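Local coordinates for protein taurocyamine kinase (Schistosoma mansoni, PDB 4WOD) that reversibly transfers phosphate between ATP and the guanidino compound taurocyamine, using magnesium as cofactor, at residues S119-F133 with D223-L236. The protein carries 4 engineered substitutions. Sequence-based numbering, arbitrary orientation.
Sequences STRVRLGRTVEGFGF and DHIRVISMQKGGGL. Engineered in segment 223-236: Gly235 (natural residue Asp).
His224 NE2 donates to Gly132 O over 2.7 Å, the acceptor lying near the ring plane, and His224 ND1 accepts from Val128 N at 2.8 Å. These two bonds fix the rotation of the ring and define its tautomer, with the proton on NE2. Phe133 presents its edge to one face of the imidazole, the planes 63° apart. A water takes the N-H of His224 and lies within hydrogen-bonding distance of Arg126 O, Asp223 OD1 and Thr127 OG1, only two of which it can serve at a time; Thr127 OG1 also bonds Ile265 O, and Asp223 OD1 Phe267 N.

Beyond the histidine the strands pair antiparallel, from Arg126-Ile225 to Ser119-Lys232, at the centre of the catalytic domain's sheet. At the far end Thr120 OG1, turned beside its own backbone N (chi1 -60°), donates to a lone pair of Gly233 O at 2.7 Å. Leu124 CD1 packs on Val227 CB at 3.6 Å, on the face covered by helix 236-251. The other face carries Arg121, Arg123 and Arg226, all predicted to bind ATP. Arg123 NH2 bonds Asn271 OD1; Arg226, which touches the bound arginine, is partly balanced by Asp223 (NH1 to OD2, 2.6 Å). Such a concentration of positive charge is consistent with a surface made for nucleotide phosphates.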
loop_
_atom_site.group_PDB
_atom_site.type_symbol
_atom_site.label_atom_id
_atom_site.label_comp_id
_atom_site.label_asym_id
_atom_site.label_seq_id
_atom_site.Cartn_x
_atom_site.Cartn_y
_atom_site.Cartn_z
ATOM N N SER A 119 -1.377 25.266 -6.325
ATOM C CA SER A 119 -1.445 25.475 -7.763
ATOM C C SER A 119 -2.130 24.306 -8.448
ATOM O O SER A 119 -2.278 23.218 -7.875
ATOM C CB SER A 119 -0.044 25.680 -8.350
ATOM O OG SER A 119 0.742 24.528 -8.115
ATOM N N THR A 120 -2.546 24.561 -9.684
ATOM C CA THR A 120 -3.294 23.619 -10.484
ATOM C C THR A 120 -2.646 23.621 -11.853
ATOM O O THR A 120 -2.238 24.669 -12.360
ATOM C CB THR A 120 -4.786 24.014 -10.588
ATOM O OG1 THR A 120 -5.374 24.044 -9.287
ATOM C CG2 THR A 120 -5.570 23.045 -11.485
ATOM N N ARG A 121 -2.543 22.447 -12.451
ATOM C CA ARG A 121 -1.820 22.311 -13.700
ATOM C C ARG A 121 -2.469 21.203 -14.528
ATOM O O ARG A 121 -2.895 20.200 -13.973
ATOM C CB ARG A 121 -0.337 22.026 -13.383
ATOM C CG ARG A 121 0.474 21.326 -14.456
ATOM C CD ARG A 121 1.940 21.161 -13.998
ATOM N NE ARG A 121 2.782 20.433 -14.954
ATOM C CZ ARG A 121 2.665 19.135 -15.250
ATOM N NH1 ARG A 121 1.746 18.386 -14.650
ATOM N NH2 ARG A 121 3.487 18.575 -16.134
ATOM N N VAL A 122 -2.607 21.400 -15.838
ATOM C CA VAL A 122 -3.014 20.305 -16.724
ATOM C C VAL A 122 -2.021 20.183 -17.900
ATOM O O VAL A 122 -1.628 21.173 -18.532
ATOM C CB VAL A 122 -4.461 20.475 -17.263
ATOM C CG1 VAL A 122 -4.904 19.219 -18.000
ATOM C CG2 VAL A 122 -5.429 20.750 -16.120
ATOM N N ARG A 123 -1.605 18.951 -18.153
ATOM C CA ARG A 123 -0.580 18.652 -19.138
ATOM C C ARG A 123 -1.091 17.649 -20.163
ATOM O O ARG A 123 -1.818 16.718 -19.811
ATOM C CB ARG A 123 0.669 18.094 -18.440
ATOM C CG ARG A 123 1.768 17.599 -19.384
ATOM C CD ARG A 123 2.408 16.312 -18.864
ATOM N NE ARG A 123 1.675 15.126 -19.311
ATOM C CZ ARG A 123 1.736 13.940 -18.716
ATOM N NH1 ARG A 123 2.491 13.770 -17.637
ATOM N NH2 ARG A 123 1.029 12.921 -19.198
ATOM N N LEU A 124 -0.726 17.853 -21.427
ATOM C CA LEU A 124 -0.875 16.835 -22.456
ATOM C C LEU A 124 0.349 16.814 -23.376
ATOM O O LEU A 124 1.209 17.704 -23.322
ATOM C CB LEU A 124 -2.148 17.044 -23.283
ATOM C CG LEU A 124 -2.447 18.380 -23.964
ATOM C CD1 LEU A 124 -1.596 18.640 -25.213
ATOM C CD2 LEU A 124 -3.943 18.439 -24.292
ATOM N N GLY A 125 0.390 15.803 -24.233
ATOM C CA GLY A 125 1.486 15.613 -25.169
ATOM C C GLY A 125 0.935 15.199 -26.525
ATOM O O GLY A 125 -0.199 14.710 -26.614
ATOM N N ARG A 126 1.722 15.413 -27.585
ATOM C CA ARG A 126 1.359 14.955 -28.917
ATOM C C ARG A 126 2.584 14.517 -29.705
ATOM O O ARG A 126 3.681 15.061 -29.537
ATOM C CB ARG A 126 0.637 16.049 -29.713
ATOM C CG ARG A 126 -0.719 16.479 -29.151
ATOM C CD ARG A 126 -1.758 15.372 -29.297
ATOM N NE ARG A 126 -3.124 15.840 -29.041
ATOM C CZ ARG A 126 -3.761 15.681 -27.885
ATOM N NH1 ARG A 126 -3.139 15.082 -26.862
ATOM N NH2 ARG A 126 -5.010 16.128 -27.744
ATOM N N THR A 127 2.362 13.533 -30.563
ATOM C CA THR A 127 3.318 13.093 -31.559
ATOM C C THR A 127 2.894 13.643 -32.906
ATOM O O THR A 127 1.740 13.475 -33.298
ATOM C CB THR A 127 3.363 11.577 -31.659
ATOM O OG1 THR A 127 3.750 11.013 -30.401
ATOM C CG2 THR A 127 4.315 11.138 -32.792
ATOM N N VAL A 128 3.807 14.297 -33.609
ATOM C CA VAL A 128 3.508 14.767 -34.966
ATOM C C VAL A 128 3.774 13.630 -35.980
ATOM O O VAL A 128 4.864 13.050 -36.001
ATOM C CB VAL A 128 4.348 16.036 -35.325
ATOM C CG1 VAL A 128 4.148 16.430 -36.781
ATOM C CG2 VAL A 128 4.005 17.211 -34.385
ATOM N N GLU A 129 2.772 13.295 -36.795
ATOM C CA GLU A 129 2.941 12.269 -37.839
ATOM C C GLU A 129 4.117 12.548 -38.761
ATOM O O GLU A 129 4.380 13.702 -39.115
ATOM C CB GLU A 129 1.686 12.156 -38.699
ATOM C CG GLU A 129 0.528 11.471 -38.022
ATOM C CD GLU A 129 -0.687 11.392 -38.919
ATOM O OE1 GLU A 129 -0.805 12.232 -39.848
ATOM O OE2 GLU A 129 -1.513 10.475 -38.701
ATOM N N GLY A 130 4.800 11.485 -39.163
ATOM C CA GLY A 130 5.849 11.568 -40.153
ATOM C C GLY A 130 7.235 11.717 -39.556
ATOM O O GLY A 130 8.208 11.803 -40.295
ATOM N N PHE A 131 7.339 11.772 -38.225
ATOM C CA PHE A 131 8.641 11.996 -37.590
ATOM C C PHE A 131 8.878 10.947 -36.525
ATOM O O PHE A 131 7.946 10.548 -35.858
ATOM C CB PHE A 131 8.738 13.380 -36.930
ATOM C CG PHE A 131 8.672 14.526 -37.894
ATOM C CD1 PHE A 131 9.839 15.089 -38.404
ATOM C CD2 PHE A 131 7.444 15.039 -38.286
ATOM C CE1 PHE A 131 9.790 16.155 -39.279
ATOM C CE2 PHE A 131 7.381 16.112 -39.177
ATOM C CZ PHE A 131 8.554 16.666 -39.674
ATOM N N GLY A 132 10.128 10.526 -36.364
ATOM C CA GLY A 132 10.463 9.545 -35.352
ATOM C C GLY A 132 10.619 10.173 -33.981
ATOM O O GLY A 132 10.305 11.354 -33.786
ATOM N N PHE A 133 11.048 9.351 -33.026
ATOM C CA PHE A 133 11.410 9.807 -31.698
ATOM C C PHE A 133 12.934 9.850 -31.621
ATOM O O PHE A 133 13.600 9.586 -32.619
ATOM C CB PHE A 133 10.827 8.883 -30.617
ATOM C CG PHE A 133 9.316 8.938 -30.507
ATOM C CD1 PHE A 133 8.638 10.146 -30.651
ATOM C CD2 PHE A 133 8.578 7.778 -30.274
ATOM C CE1 PHE A 133 7.243 10.194 -30.540
ATOM C CE2 PHE A 133 7.193 7.806 -30.171
ATOM C CZ PHE A 133 6.512 9.009 -30.298
ATOM N N ASP A 223 8.537 13.877 -25.791
ATOM C CA ASP A 223 7.540 13.900 -26.836
ATOM C C ASP A 223 7.802 15.064 -27.770
ATOM O O ASP A 223 8.583 15.974 -27.444
ATOM C CB ASP A 223 6.126 13.985 -26.236
ATOM C CG ASP A 223 5.682 12.660 -25.626
ATOM O OD1 ASP A 223 5.761 11.631 -26.328
ATOM O OD2 ASP A 223 5.307 12.633 -24.433
ATOM N N HIS A 224 7.179 15.023 -28.948
ATOM C CA HIS A 224 7.356 16.076 -29.928
ATOM C C HIS A 224 6.902 17.394 -29.302
ATOM O O HIS A 224 7.629 18.407 -29.317
ATOM C CB HIS A 224 6.578 15.759 -31.214
ATOM C CG HIS A 224 7.184 14.631 -31.999
ATOM N ND1 HIS A 224 6.563 14.044 -33.077
ATOM C CD2 HIS A 224 8.359 13.972 -31.842
ATOM C CE1 HIS A 224 7.333 13.089 -33.566
ATOM N NE2 HIS A 224 8.437 13.030 -32.841
ATOM N N ILE A 225 5.704 17.351 -28.736
ATOM C CA ILE A 225 5.109 18.491 -28.052
ATOM C C ILE A 225 4.596 18.074 -26.685
ATOM O O ILE A 225 3.931 17.042 -26.553
ATOM C CB ILE A 225 3.924 19.078 -28.841
ATOM C CG1 ILE A 225 4.204 19.045 -30.347
ATOM C CG2 ILE A 225 3.626 20.471 -28.350
ATOM C CD1 ILE A 225 2.998 19.367 -31.233
ATOM N N ARG A 226 4.920 18.868 -25.669
ATOM C CA ARG A 226 4.273 18.742 -24.375
ATOM C C ARG A 226 3.672 20.105 -24.057
ATOM O O ARG A 226 4.378 21.116 -24.052
ATOM C CB ARG A 226 5.241 18.288 -23.268
ATOM C CG ARG A 226 4.471 17.881 -22.012
ATOM C CD ARG A 226 5.284 17.129 -20.953
ATOM N NE ARG A 226 5.949 15.888 -21.384
ATOM C CZ ARG A 226 5.392 14.859 -22.033
ATOM N NH1 ARG A 226 6.143 13.802 -22.319
ATOM N NH2 ARG A 226 4.118 14.862 -22.423
ATOM N N VAL A 227 2.364 20.127 -23.852
ATOM C CA VAL A 227 1.641 21.363 -23.570
ATOM C C VAL A 227 1.132 21.364 -22.131
ATOM O O VAL A 227 0.516 20.388 -21.652
ATOM C CB VAL A 227 0.472 21.555 -24.545
ATOM C CG1 VAL A 227 -0.058 22.983 -24.462
ATOM C CG2 VAL A 227 0.920 21.235 -25.970
ATOM N N ILE A 228 1.402 22.466 -21.442
ATOM C CA ILE A 228 1.131 22.621 -20.020
ATOM C C ILE A 228 0.450 23.959 -19.742
ATOM O O ILE A 228 0.974 25.012 -20.122
ATOM C CB ILE A 228 2.433 22.544 -19.213
ATOM C CG1 ILE A 228 3.198 21.262 -19.585
ATOM C CG2 ILE A 228 2.160 22.659 -17.712
ATOM C CD1 ILE A 228 4.652 21.292 -19.240
ATOM N N SER A 229 -0.737 23.896 -19.136
ATOM C CA SER A 229 -1.440 25.067 -18.598
ATOM C C SER A 229 -1.314 25.050 -17.067
ATOM O O SER A 229 -1.428 24.000 -16.459
ATOM C CB SER A 229 -2.904 25.056 -19.044
ATOM O OG SER A 229 -3.612 26.182 -18.548
ATOM N N MET A 230 -1.106 26.192 -16.439
ATOM C CA MET A 230 -0.888 26.231 -15.027
ATOM C C MET A 230 -1.141 27.599 -14.401
ATOM O O MET A 230 -1.053 28.565 -15.042
ATOM C CB MET A 230 0.513 25.808 -14.717
ATOM C CG MET A 230 1.569 26.783 -15.125
ATOM S SD MET A 230 1.921 26.799 -16.857
ATOM C CE MET A 230 3.551 27.505 -16.933
ATOM N N GLN A 231 -1.468 27.605 -13.140
ATOM C CA GLN A 231 -1.628 28.853 -12.378
ATOM C C GLN A 231 -1.696 28.572 -10.885
ATOM O O GLN A 231 -1.999 27.456 -10.448
ATOM C CB GLN A 231 -2.879 29.624 -12.821
ATOM C CG GLN A 231 -4.173 28.893 -12.537
ATOM C CD GLN A 231 -5.352 29.459 -13.314
ATOM O OE1 GLN A 231 -5.230 29.798 -14.492
ATOM N NE2 GLN A 231 -6.501 29.569 -12.650
ATOM N N LYS A 232 -1.411 29.601 -10.099
ATOM C CA LYS A 232 -1.569 29.497 -8.659
ATOM C C LYS A 232 -3.049 29.323 -8.351
ATOM O O LYS A 232 -3.903 29.776 -9.121
ATOM C CB LYS A 232 -0.991 30.733 -7.972
ATOM C CG LYS A 232 0.510 30.630 -7.715
ATOM C CD LYS A 232 1.110 31.988 -7.360
ATOM C CE LYS A 232 2.621 32.014 -7.565
ATOM N NZ LYS A 232 3.333 31.128 -6.603
ATOM N N GLY A 233 -3.357 28.633 -7.257
ATOM C CA GLY A 233 -4.734 28.445 -6.836
ATOM C C GLY A 233 -5.380 27.189 -7.387
ATOM O O GLY A 233 -4.694 26.290 -7.902
ATOM N N GLY A 234 -6.706 27.141 -7.295
ATOM C CA GLY A 234 -7.470 25.958 -7.628
ATOM C C GLY A 234 -8.447 26.089 -8.791
ATOM O O GLY A 234 -9.401 25.302 -8.887
ATOM N N GLY A 235 -8.212 27.061 -9.675
ATOM C CA GLY A 235 -9.075 27.274 -10.831
ATOM C C GLY A 235 -8.880 26.230 -11.935
ATOM O O GLY A 235 -8.381 26.553 -13.016
ATOM N N LEU A 236 -9.273 24.982 -11.672
ATOM C CA LEU A 236 -9.153 23.900 -12.662
ATOM C C LEU A 236 -9.892 24.222 -13.962
ATOM O O LEU A 236 -9.423 23.900 -15.051
ATOM C CB LEU A 236 -9.673 22.574 -12.090
ATOM C CG LEU A 236 -9.716 21.374 -13.052
ATOM C CD1 LEU A 236 -8.311 20.963 -13.417
ATOM C CD2 LEU A 236 -10.467 20.187 -12.463
HETATM O O HOH W 1 5.492 12.508 -28.953
#